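Local coordinates for protein fanconi-associated nuclease 1 homolog (Pseudomonas aeruginosa, PDB 5Y7Q) that belongs to the Fanconi-associated nuclease 1 family and combines a helix-turn-helix region, a SAP domain and a VRR-NUC domain in one chain, at residues Tyr42-Phe47 against Leu76-Gln81; Ile70-Glu75 against Leu116-Val121; Leu84-Met89 against Ala103-Thr108. All coordinates share one frame; numbering follows the deposited sequence.

Contact 1: Tyr42-Phe47 against Leu76-Gln81; sequences YYLHNF and LPEASQ. With nucleotides of chain B.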
loop_
_atom_site.group_PDB
_atom_site.type_symbol
_atom_site.label_atom_id
_atom_site.label_comp_id
_atom_site.label_asym_id
_atom_site.label_seq_id
_atom_site.Cartn_x
_atom_site.Cartn_y
_atom_site.Cartn_z
ATOM N N TYR A 42 26.232 -11.599 5.585
ATOM C CA TYR A 42 25.426 -10.435 5.969
ATOM C C TYR A 42 23.970 -10.800 6.266
ATOM O O TYR A 42 23.398 -10.345 7.268
ATOM C CB TYR A 42 25.476 -9.364 4.857
ATOM C CG TYR A 42 24.763 -9.756 3.578
ATOM C CD1 TYR A 42 25.407 -10.499 2.593
ATOM C CD2 TYR A 42 23.430 -9.433 3.378
ATOM C CE1 TYR A 42 24.738 -10.890 1.440
ATOM C CE2 TYR A 42 22.757 -9.810 2.236
ATOM C CZ TYR A 42 23.411 -10.534 1.271
ATOM O OH TYR A 42 22.726 -10.910 0.135
ATOM N N TYR A 43 23.380 -11.658 5.426
ATOM C CA TYR A 43 21.972 -12.020 5.569
ATOM C C TYR A 43 21.730 -12.831 6.842
ATOM O O TYR A 43 20.767 -12.570 7.577
ATOM C CB TYR A 43 21.517 -12.800 4.332
ATOM C CG TYR A 43 22.311 -14.086 4.067
ATOM C CD1 TYR A 43 23.554 -14.043 3.435
ATOM C CD2 TYR A 43 21.816 -15.337 4.454
ATOM C CE1 TYR A 43 24.292 -15.197 3.198
ATOM C CE2 TYR A 43 22.534 -16.496 4.198
ATOM C CZ TYR A 43 23.777 -16.427 3.576
ATOM O OH TYR A 43 24.515 -17.576 3.331
ATOM N N LEU A 44 22.594 -13.817 7.122
ATOM C CA LEU A 44 22.468 -14.586 8.358
ATOM C C LEU A 44 22.587 -13.685 9.586
ATOM O O LEU A 44 21.766 -13.774 10.507
ATOM C CB LEU A 44 23.515 -15.692 8.390
ATOM C CG LEU A 44 23.646 -16.491 9.676
ATOM C CD1 LEU A 44 22.367 -17.228 9.937
ATOM C CD2 LEU A 44 24.783 -17.453 9.503
ATOM N N HIS A 45 23.603 -12.804 9.605
ATOM C CA HIS A 45 23.734 -11.782 10.649
ATOM C C HIS A 45 22.425 -11.021 10.868
ATOM O O HIS A 45 21.983 -10.827 12.013
ATOM C CB HIS A 45 24.838 -10.792 10.287
ATOM C CG HIS A 45 26.205 -11.386 10.231
ATOM N ND1 HIS A 45 26.519 -12.596 10.813
ATOM C CD2 HIS A 45 27.353 -10.926 9.677
ATOM C CE1 HIS A 45 27.799 -12.860 10.612
ATOM N NE2 HIS A 45 28.328 -11.864 9.925
ATOM N N ASN A 46 21.791 -10.569 9.780
ATOM C CA ASN A 46 20.529 -9.855 9.943
ATOM C C ASN A 46 19.473 -10.754 10.587
ATOM O O ASN A 46 18.730 -10.322 11.483
ATOM C CB ASN A 46 20.040 -9.303 8.591
ATOM C CG ASN A 46 21.049 -8.349 7.925
ATOM O OD1 ASN A 46 21.929 -7.784 8.589
ATOM N ND2 ASN A 46 20.915 -8.172 6.601
ATOM N N PHE A 47 19.412 -12.017 10.165
ATOM C CA PHE A 47 18.407 -12.932 10.702
ATOM C C PHE A 47 18.595 -13.179 12.203
ATOM O O PHE A 47 17.616 -13.170 12.969
ATOM C CB PHE A 47 18.462 -14.248 9.929
ATOM C CG PHE A 47 17.290 -15.139 10.174
ATOM C CD1 PHE A 47 16.163 -15.055 9.380
ATOM C CD2 PHE A 47 17.306 -16.054 11.198
ATOM C CE1 PHE A 47 15.077 -15.873 9.609
ATOM C CE2 PHE A 47 16.224 -16.870 11.419
ATOM C CZ PHE A 47 15.109 -16.779 10.624
ATOM N N LEU A 76 22.472 -24.505 15.688
ATOM C CA LEU A 76 22.909 -25.007 14.395
ATOM C C LEU A 76 24.320 -24.537 14.055
ATOM O O LEU A 76 24.718 -23.424 14.412
ATOM C CB LEU A 76 21.959 -24.550 13.300
ATOM C CG LEU A 76 20.684 -25.370 13.292
ATOM C CD1 LEU A 76 19.628 -24.610 12.524
ATOM C CD2 LEU A 76 20.990 -26.746 12.707
ATOM N N PRO A 77 25.090 -25.366 13.356
ATOM C CA PRO A 77 26.349 -24.890 12.779
ATOM C C PRO A 77 26.080 -23.790 11.771
ATOM O O PRO A 77 25.019 -23.748 11.145
ATOM C CB PRO A 77 26.925 -26.140 12.105
ATOM C CG PRO A 77 25.733 -27.013 11.855
ATOM C CD PRO A 77 24.826 -26.774 13.019
ATOM N N GLU A 78 27.068 -22.908 11.602
ATOM C CA GLU A 78 26.859 -21.687 10.831
ATOM C C GLU A 78 26.305 -21.986 9.444
ATOM O O GLU A 78 25.345 -21.346 9.001
ATOM C CB GLU A 78 28.163 -20.898 10.723
ATOM C CG GLU A 78 27.970 -19.392 10.488
ATOM C CD GLU A 78 29.210 -18.578 10.857
ATOM O OE1 GLU A 78 30.326 -18.967 10.441
ATOM O OE2 GLU A 78 29.068 -17.561 11.577
ATOM N N ALA A 79 26.874 -22.978 8.752
ATOM C CA ALA A 79 26.460 -23.235 7.376
ATOM C C ALA A 79 25.000 -23.673 7.293
ATOM O O ALA A 79 24.295 -23.332 6.333
ATOM C CB ALA A 79 27.367 -24.277 6.734
ATOM N N SER A 80 24.516 -24.417 8.283
ATOM C CA SER A 80 23.115 -24.809 8.241
ATOM C C SER A 80 22.204 -23.630 8.546
ATOM O O SER A 80 21.150 -23.474 7.909
ATOM C CB SER A 80 22.859 -25.952 9.204
ATOM O OG SER A 80 23.887 -26.903 9.072
ATOM N N GLN A 81 22.585 -22.790 9.514
ATOM C CA GLN A 81 21.879 -21.519 9.682
ATOM C C GLN A 81 21.783 -20.763 8.353
ATOM O O GLN A 81 20.690 -20.371 7.918
ATOM C CB GLN A 81 22.587 -20.659 10.734
ATOM C CG GLN A 81 22.418 -21.115 12.166
ATOM C CD GLN A 81 23.105 -20.183 13.150
ATOM O OE1 GLN A 81 24.184 -19.683 12.875
ATOM N NE2 GLN A 81 22.485 -19.954 14.302
ATOM P P DG B 10 24.825 -12.278 -2.304
ATOM O OP1 DG B 10 26.146 -12.910 -2.512
ATOM O OP2 DG B 10 23.851 -12.773 -1.319
ATOM O "O5'" DG B 10 25.158 -10.748 -2.036
ATOM C "C5'" DG B 10 25.986 -10.059 -2.959
ATOM C "C4'" DG B 10 25.763 -8.584 -2.849
ATOM O "O4'" DG B 10 24.449 -8.279 -3.353
ATOM C "C3'" DG B 10 25.817 -8.062 -1.418
ATOM O "O3'" DG B 10 26.836 -7.100 -1.288
ATOM C "C2'" DG B 10 24.441 -7.447 -1.166
ATOM C "C1'" DG B 10 23.864 -7.284 -2.560
ATOM N N9 DG B 10 22.431 -7.473 -2.568
ATOM C C8 DG B 10 21.721 -8.448 -1.907
ATOM N N7 DG B 10 20.435 -8.368 -2.089
ATOM C C5 DG B 10 20.283 -7.258 -2.915
ATOM C C6 DG B 10 19.111 -6.670 -3.453
ATOM O O6 DG B 10 17.926 -7.025 -3.295
ATOM N N1 DG B 10 19.416 -5.548 -4.238
ATOM C C2 DG B 10 20.695 -5.062 -4.465
ATOM N N2 DG B 10 20.802 -3.981 -5.246
ATOM N N3 DG B 10 21.790 -5.607 -3.973
ATOM C C4 DG B 10 21.511 -6.695 -3.208
#
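Leu44 packs against Gln81 and Glu78, joining the first turns of helix 42-57 and helix 78-89. The tighter part is apolar. Leu44 CD1 lies 3.5 Å from Gln81 CB, and the two side chains cross at about a right angle. The CG of Leu44 is anti to the backbone N (chi1 173°), and from there CD1 reaches Gln81 and CD2 reaches Glu78. Gln81 offers its CB here, while its amide NE2 is hydrogen-bonded to Phe73 O. Both residues are buried. The looser part is on the side of Glu78, which is exposed. There Leu44 CD2 meets the aliphatic stem, 3.9 Å from Glu78 CG. The extended chain of Glu78 leads past the leucine, and OE2 forms a salt bridge with Arg48. No hydrogen bond crosses between the two segments. Tyr42 takes no part in this packing and meets the bound DNA with its ring edge. Its OH donates a hydrogen bond of 2.6 Å to OP2 of DG10 of chain B. Around the contact, Tyr43 packs on Ala82, Val85 and Met89 of helix 78-89. Leu76 and Ser80 touch Pro114 of helix 108-118, and Tyr42 rests on Val212 of helix 209-215.

Contact 2: Ile70-Glu75 against Leu116-Val121; sequences IAAFAE and LALGWV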
loop_
_atom_site.group_PDB
_atom_site.type_symbol
_atom_site.label_atom_id
_atom_site.label_comp_id
_atom_site.label_asym_id
_atom_site.label_seq_id
_atom_site.Cartn_x
_atom_site.Cartn_y
_atom_site.Cartn_z
ATOM N N ILE A 70 13.743 -20.809 18.197
ATOM C CA ILE A 70 14.829 -19.840 18.330
ATOM C C ILE A 70 16.062 -20.496 18.950
ATOM O O ILE A 70 17.185 -20.361 18.436
ATOM C CB ILE A 70 14.353 -18.614 19.125
ATOM C CG1 ILE A 70 13.320 -17.852 18.302
ATOM C CG2 ILE A 70 15.506 -17.701 19.432
ATOM C CD1 ILE A 70 13.011 -16.472 18.845
ATOM N N ALA A 71 15.853 -21.266 20.022
ATOM C CA ALA A 71 16.949 -21.985 20.681
ATOM C C ALA A 71 17.595 -23.006 19.750
ATOM O O ALA A 71 18.833 -23.069 19.621
ATOM C CB ALA A 71 16.436 -22.677 21.946
ATOM N N ALA A 72 16.772 -23.831 19.101
ATOM C CA ALA A 72 17.318 -24.855 18.223
ATOM C C ALA A 72 18.167 -24.216 17.134
ATOM O O ALA A 72 19.295 -24.657 16.879
ATOM C CB ALA A 72 16.190 -25.700 17.631
ATOM N N PHE A 73 17.658 -23.132 16.522
ATOM C CA PHE A 73 18.415 -22.425 15.498
ATOM C C PHE A 73 19.761 -21.947 16.025
ATOM O O PHE A 73 20.778 -22.043 15.327
ATOM C CB PHE A 73 17.599 -21.245 14.983
ATOM C CG PHE A 73 18.280 -20.469 13.885
ATOM C CD1 PHE A 73 18.038 -20.768 12.562
ATOM C CD2 PHE A 73 19.158 -19.439 14.182
ATOM C CE1 PHE A 73 18.659 -20.070 11.559
ATOM C CE2 PHE A 73 19.778 -18.732 13.176
ATOM C CZ PHE A 73 19.529 -19.054 11.863
ATOM N N ALA A 74 19.787 -21.400 17.246
ATOM C CA ALA A 74 21.067 -21.037 17.854
ATOM C C ALA A 74 22.023 -22.231 17.964
ATOM O O ALA A 74 23.250 -22.054 17.940
ATOM C CB ALA A 74 20.836 -20.429 19.233
ATOM N N GLU A 75 21.493 -23.446 18.090
ATOM C CA GLU A 75 22.391 -24.599 18.149
ATOM C C GLU A 75 23.001 -24.987 16.799
ATOM O O GLU A 75 23.973 -25.740 16.770
ATOM C CB GLU A 75 21.657 -25.810 18.732
ATOM C CG GLU A 75 20.949 -25.519 20.040
ATOM C CD GLU A 75 21.847 -24.819 21.037
ATOM O OE1 GLU A 75 22.985 -25.297 21.252
ATOM O OE2 GLU A 75 21.417 -23.780 21.592
ATOM N N LEU A 116 17.451 -31.336 8.145
ATOM C CA LEU A 116 16.634 -32.538 8.009
ATOM C C LEU A 116 16.359 -33.184 9.364
ATOM O O LEU A 116 15.252 -33.678 9.605
ATOM C CB LEU A 116 17.303 -33.532 7.062
ATOM C CG LEU A 116 17.559 -33.010 5.646
ATOM C CD1 LEU A 116 18.182 -34.087 4.799
ATOM C CD2 LEU A 116 16.284 -32.507 5.002
ATOM N N ALA A 117 17.345 -33.178 10.273
ATOM C CA ALA A 117 17.141 -33.870 11.557
ATOM C C ALA A 117 16.060 -33.207 12.418
ATOM O O ALA A 117 15.375 -33.894 13.190
ATOM C CB ALA A 117 18.456 -33.960 12.344
ATOM N N LEU A 118 15.911 -31.885 12.315
ATOM C CA LEU A 118 14.897 -31.132 13.043
ATOM C C LEU A 118 13.531 -31.148 12.368
ATOM O O LEU A 118 12.553 -30.679 12.965
ATOM C CB LEU A 118 15.335 -29.676 13.185
ATOM C CG LEU A 118 16.477 -29.328 14.125
ATOM C CD1 LEU A 118 17.184 -28.054 13.635
ATOM C CD2 LEU A 118 15.936 -29.159 15.531
ATOM N N GLY A 119 13.442 -31.631 11.131
ATOM C CA GLY A 119 12.202 -31.570 10.400
ATOM C C GLY A 119 11.869 -30.212 9.807
ATOM O O GLY A 119 10.804 -30.067 9.187
ATOM N N TRP A 120 12.736 -29.214 9.971
ATOM C CA TRP A 120 12.485 -27.939 9.318
ATOM C C TRP A 120 12.679 -28.013 7.811
ATOM O O TRP A 120 12.270 -27.088 7.104
ATOM C CB TRP A 120 13.391 -26.861 9.903
ATOM C CG TRP A 120 13.164 -26.631 11.353
ATOM C CD1 TRP A 120 12.128 -27.098 12.116
ATOM C CD2 TRP A 120 13.997 -25.879 12.227
ATOM N NE1 TRP A 120 12.267 -26.672 13.416
ATOM C CE2 TRP A 120 13.407 -25.922 13.510
ATOM C CE3 TRP A 120 15.179 -25.154 12.048
ATOM C CZ2 TRP A 120 13.965 -25.283 14.604
ATOM C CZ3 TRP A 120 15.723 -24.516 13.130
ATOM C CH2 TRP A 120 15.120 -24.586 14.399
ATOM N N VAL A 121 13.302 -29.072 7.304
ATOM C CA VAL A 121 13.366 -29.338 5.874
ATOM C C VAL A 121 13.069 -30.817 5.682
ATOM O O VAL A 121 13.641 -31.656 6.381
ATOM C CB VAL A 121 14.739 -28.967 5.274
ATOM C CG1 VAL A 121 14.838 -29.397 3.817
ATOM C CG2 VAL A 121 15.016 -27.467 5.389
#
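Trp120, its CG anti to the carbonyl carbon (chi1 -61°), sends the six-membered end of its indole across to Ala72 and Phe73 of helix 64-75. Its CH2 atom leads, 3.6 Å from Ala72 CB and 3.6 Å from Phe73 N. The backbone nitrogen of Phe73 lies in the indole plane, so the helix is met by the ring edge there. The methyl of Ala72 comes obliquely to the same end of the ring. Phe73 turns its own ring away from the segment 116-121. Its CB stays 4.2 Å from Trp120 CH2, and CZ3 of the indole lies near the plane of the phenyl ring, at its edge. Leu118 adds a lighter touch, with CD2 4.1 Å from Ala72 CB. Its other methyl, CD1, sits 3.8 Å above the indole plane, toward the rim, and so covers part of one face. Between Leu118 and Trp120 in the chain stands Gly119, the first residue to leave helical angles, with positive phi (78°). Phe69 also meets the indole, and Leu84 packs on it from helix 78-89. No hydrogen bond or salt bridge links the segments, so the join of helix 64-75 to the turn after helix 108-118 probably rests on shape and exclusion of water.

Contact 3: Leu84-Met89 against Ala103-Thr108; sequences LVRMVM and AEIGDT. With nucleotides of chain B.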
loop_
_atom_site.group_PDB
_atom_site.type_symbol
_atom_site.label_atom_id
_atom_site.label_comp_id
_atom_site.label_asym_id
_atom_site.label_seq_id
_atom_site.Cartn_x
_atom_site.Cartn_y
_atom_site.Cartn_z
ATOM N N LEU A 84 19.481 -22.251 5.788
ATOM C CA LEU A 84 18.098 -21.986 6.148
ATOM C C LEU A 84 17.677 -20.611 5.671
ATOM O O LEU A 84 16.679 -20.456 4.947
ATOM C CB LEU A 84 17.903 -22.081 7.653
ATOM C CG LEU A 84 16.416 -22.146 7.974
ATOM C CD1 LEU A 84 15.796 -23.236 7.110
ATOM C CD2 LEU A 84 16.206 -22.456 9.440
ATOM N N VAL A 85 18.443 -19.595 6.057
ATOM C CA VAL A 85 18.009 -18.241 5.757
ATOM C C VAL A 85 17.900 -18.052 4.253
ATOM O O VAL A 85 16.934 -17.437 3.751
ATOM C CB VAL A 85 18.963 -17.243 6.422
ATOM C CG1 VAL A 85 18.644 -15.863 5.996
ATOM C CG2 VAL A 85 18.817 -17.367 7.933
ATOM N N ARG A 86 18.831 -18.652 3.499
ATOM C CA ARG A 86 18.714 -18.616 2.047
ATOM C C ARG A 86 17.378 -19.188 1.574
ATOM O O ARG A 86 16.708 -18.582 0.738
ATOM C CB ARG A 86 19.869 -19.359 1.403
ATOM C CG ARG A 86 21.174 -18.693 1.604
ATOM C CD ARG A 86 21.190 -17.309 1.059
ATOM N NE ARG A 86 22.574 -16.933 0.835
ATOM C CZ ARG A 86 22.984 -15.858 0.165
ATOM N NH1 ARG A 86 22.097 -15.031 -0.358
ATOM N NH2 ARG A 86 24.291 -15.635 0.004
ATOM N N MET A 87 16.964 -20.350 2.094
ATOM C CA MET A 87 15.689 -20.893 1.620
ATOM C C MET A 87 14.514 -19.989 2.004
ATOM O O MET A 87 13.585 -19.791 1.206
ATOM C CB MET A 87 15.482 -22.311 2.161
ATOM C CG MET A 87 16.624 -23.282 1.794
ATOM S SD MET A 87 16.622 -24.836 2.667
ATOM C CE MET A 87 15.089 -25.485 2.086
ATOM N N VAL A 88 14.559 -19.412 3.206
ATOM C CA VAL A 88 13.462 -18.589 3.698
ATOM C C VAL A 88 13.297 -17.345 2.845
ATOM O O VAL A 88 12.178 -16.918 2.562
ATOM C CB VAL A 88 13.705 -18.230 5.172
ATOM C CG1 VAL A 88 12.644 -17.271 5.678
ATOM C CG2 VAL A 88 13.776 -19.505 6.042
ATOM N N MET A 89 14.398 -16.746 2.411
ATOM C CA MET A 89 14.295 -15.497 1.663
ATOM C C MET A 89 14.000 -15.693 0.188
ATOM O O MET A 89 13.791 -14.696 -0.517
ATOM C CB MET A 89 15.580 -14.690 1.804
ATOM C CG MET A 89 15.802 -14.223 3.208
ATOM S SD MET A 89 17.334 -13.326 3.402
ATOM C CE MET A 89 18.385 -14.188 2.187
ATOM N N ALA A 103 28.736 -20.183 -2.076
ATOM C CA ALA A 103 30.148 -20.409 -1.777
ATOM C C ALA A 103 30.472 -20.283 -0.287
ATOM O O ALA A 103 31.345 -20.997 0.215
ATOM C CB ALA A 103 31.012 -19.462 -2.597
ATOM N N GLU A 104 29.814 -19.373 0.436
ATOM C CA GLU A 104 30.021 -19.296 1.882
ATOM C C GLU A 104 29.621 -20.589 2.567
ATOM O O GLU A 104 30.173 -20.934 3.617
ATOM C CB GLU A 104 29.202 -18.157 2.503
ATOM C CG GLU A 104 28.779 -17.028 1.570
ATOM C CD GLU A 104 27.527 -17.326 0.765
ATOM O OE1 GLU A 104 27.678 -17.534 -0.454
ATOM O OE2 GLU A 104 26.412 -17.330 1.339
ATOM N N ILE A 105 28.608 -21.268 2.030
ATOM C CA ILE A 105 28.093 -22.477 2.655
ATOM C C ILE A 105 28.919 -23.705 2.253
ATOM O O ILE A 105 29.151 -24.610 3.066
ATOM C CB ILE A 105 26.603 -22.611 2.300
ATOM C CG1 ILE A 105 25.938 -21.232 2.448
ATOM C CG2 ILE A 105 25.930 -23.586 3.204
ATOM C CD1 ILE A 105 24.422 -21.241 2.641
ATOM N N GLY A 106 29.403 -23.746 1.010
ATOM C CA GLY A 106 30.047 -24.932 0.488
ATOM C C GLY A 106 29.057 -26.011 0.099
ATOM O O GLY A 106 27.989 -25.714 -0.453
ATOM N N ASP A 107 29.408 -27.263 0.396
ATOM C CA ASP A 107 28.575 -28.418 0.085
ATOM C C ASP A 107 27.169 -28.240 0.644
ATOM O O ASP A 107 26.985 -28.057 1.851
ATOM C CB ASP A 107 29.241 -29.667 0.676
ATOM C CG ASP A 107 28.480 -30.955 0.390
ATOM O OD1 ASP A 107 27.318 -30.914 -0.071
ATOM O OD2 ASP A 107 29.066 -32.034 0.648
ATOM N N THR A 108 26.170 -28.336 -0.235
ATOM C CA THR A 108 24.796 -28.108 0.201
ATOM C C THR A 108 24.263 -29.283 0.995
ATOM O O THR A 108 23.637 -29.090 2.036
ATOM C CB THR A 108 23.888 -27.843 -0.998
ATOM O OG1 THR A 108 24.391 -26.721 -1.732
ATOM C CG2 THR A 108 22.455 -27.540 -0.543
ATOM P P DG B 10 24.825 -12.278 -2.304
ATOM O OP1 DG B 10 26.146 -12.910 -2.512
ATOM O OP2 DG B 10 23.851 -12.773 -1.319
ATOM O "O5'" DG B 10 25.158 -10.748 -2.036
ATOM C "C5'" DG B 10 25.986 -10.059 -2.959
ATOM C "C4'" DG B 10 25.763 -8.584 -2.849
ATOM O "O4'" DG B 10 24.449 -8.279 -3.353
ATOM C "C3'" DG B 10 25.817 -8.062 -1.418
ATOM O "O3'" DG B 10 26.836 -7.100 -1.288
ATOM C "C2'" DG B 10 24.441 -7.447 -1.166
ATOM C "C1'" DG B 10 23.864 -7.284 -2.560
ATOM N N9 DG B 10 22.431 -7.473 -2.568
ATOM C C8 DG B 10 21.721 -8.448 -1.907
ATOM N N7 DG B 10 20.435 -8.368 -2.089
ATOM C C5 DG B 10 20.283 -7.258 -2.915
ATOM C C6 DG B 10 19.111 -6.670 -3.453
ATOM O O6 DG B 10 17.926 -7.025 -3.295
ATOM N N1 DG B 10 19.416 -5.548 -4.238
ATOM C C2 DG B 10 20.695 -5.062 -4.465
ATOM N N2 DG B 10 20.802 -3.981 -5.246
ATOM N N3 DG B 10 21.790 -5.607 -3.973
ATOM C C4 DG B 10 21.511 -6.695 -3.208
#
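A phosphate-binding site in the helix-turn-helix region of this FAN1 homolog brings Arg86 of helix 78-89 against Glu104 of the loop before helix 108-118. Arg86 NH2 donates a nearly straight hydrogen bond to Glu104 OE2, 3.0 Å long with an N-H...O angle of 171°. It is part of a salt bridge. The acceptor lies in the guanidinium plane, but the nitrogen approaches OE2 from above the carboxylate plane. The two flat groups are therefore steeply turned, 69° apart. The arginine chain bends at chi2 (-59°) and then runs out to present its edge to the DNA. OP2 of DG10 of chain B lies at that edge. It accepts hydrogen bonds from Arg86 NH1 at 3.0 Å and from Arg86 NH2 at 3.2 Å, so the two nitrogens share this one oxygen. NH2 thus serves both the phosphate and Glu104. The carboxylate has a second partner, since Tyr43 OH is hydrogen-bonded to the same OE2. The Tyr43 ring also makes a cation-pi contact with Arg86. Together these contacts probably fix the rotation of the guanidinium, and the nearby carboxylate and phosphate would be expected to stabilise its positive charge. Nearer the backbone of Arg86, Ile105 CD1 touches the aliphatic part of the side chain, 4.3 Å from Arg86 CG.

From the N terminus, helix 42-57 comes first, and contact 1 brings its start to the start of helix 78-89, closing a loop that holds helix 64-75. Contact 2 begins within that loop and ends past helix 108-118, so contacts 1 and 2 cross along the chain. Contact 3 follows contact 1 and lies wholly within the span of contact 2, between helix 78-89 and the loop before helix 108-118. Helix 78-89 serves contacts 1 and 3, and its Leu84 reaches Phe73 and Trp120 of contact 2. Phe73 also packs on Phe47. Contacts 1 and 3 meet at OP2 of DG10 of chain B, whereas contact 2 stays about 14 Å from the DNA, nearest atom to nearest atom.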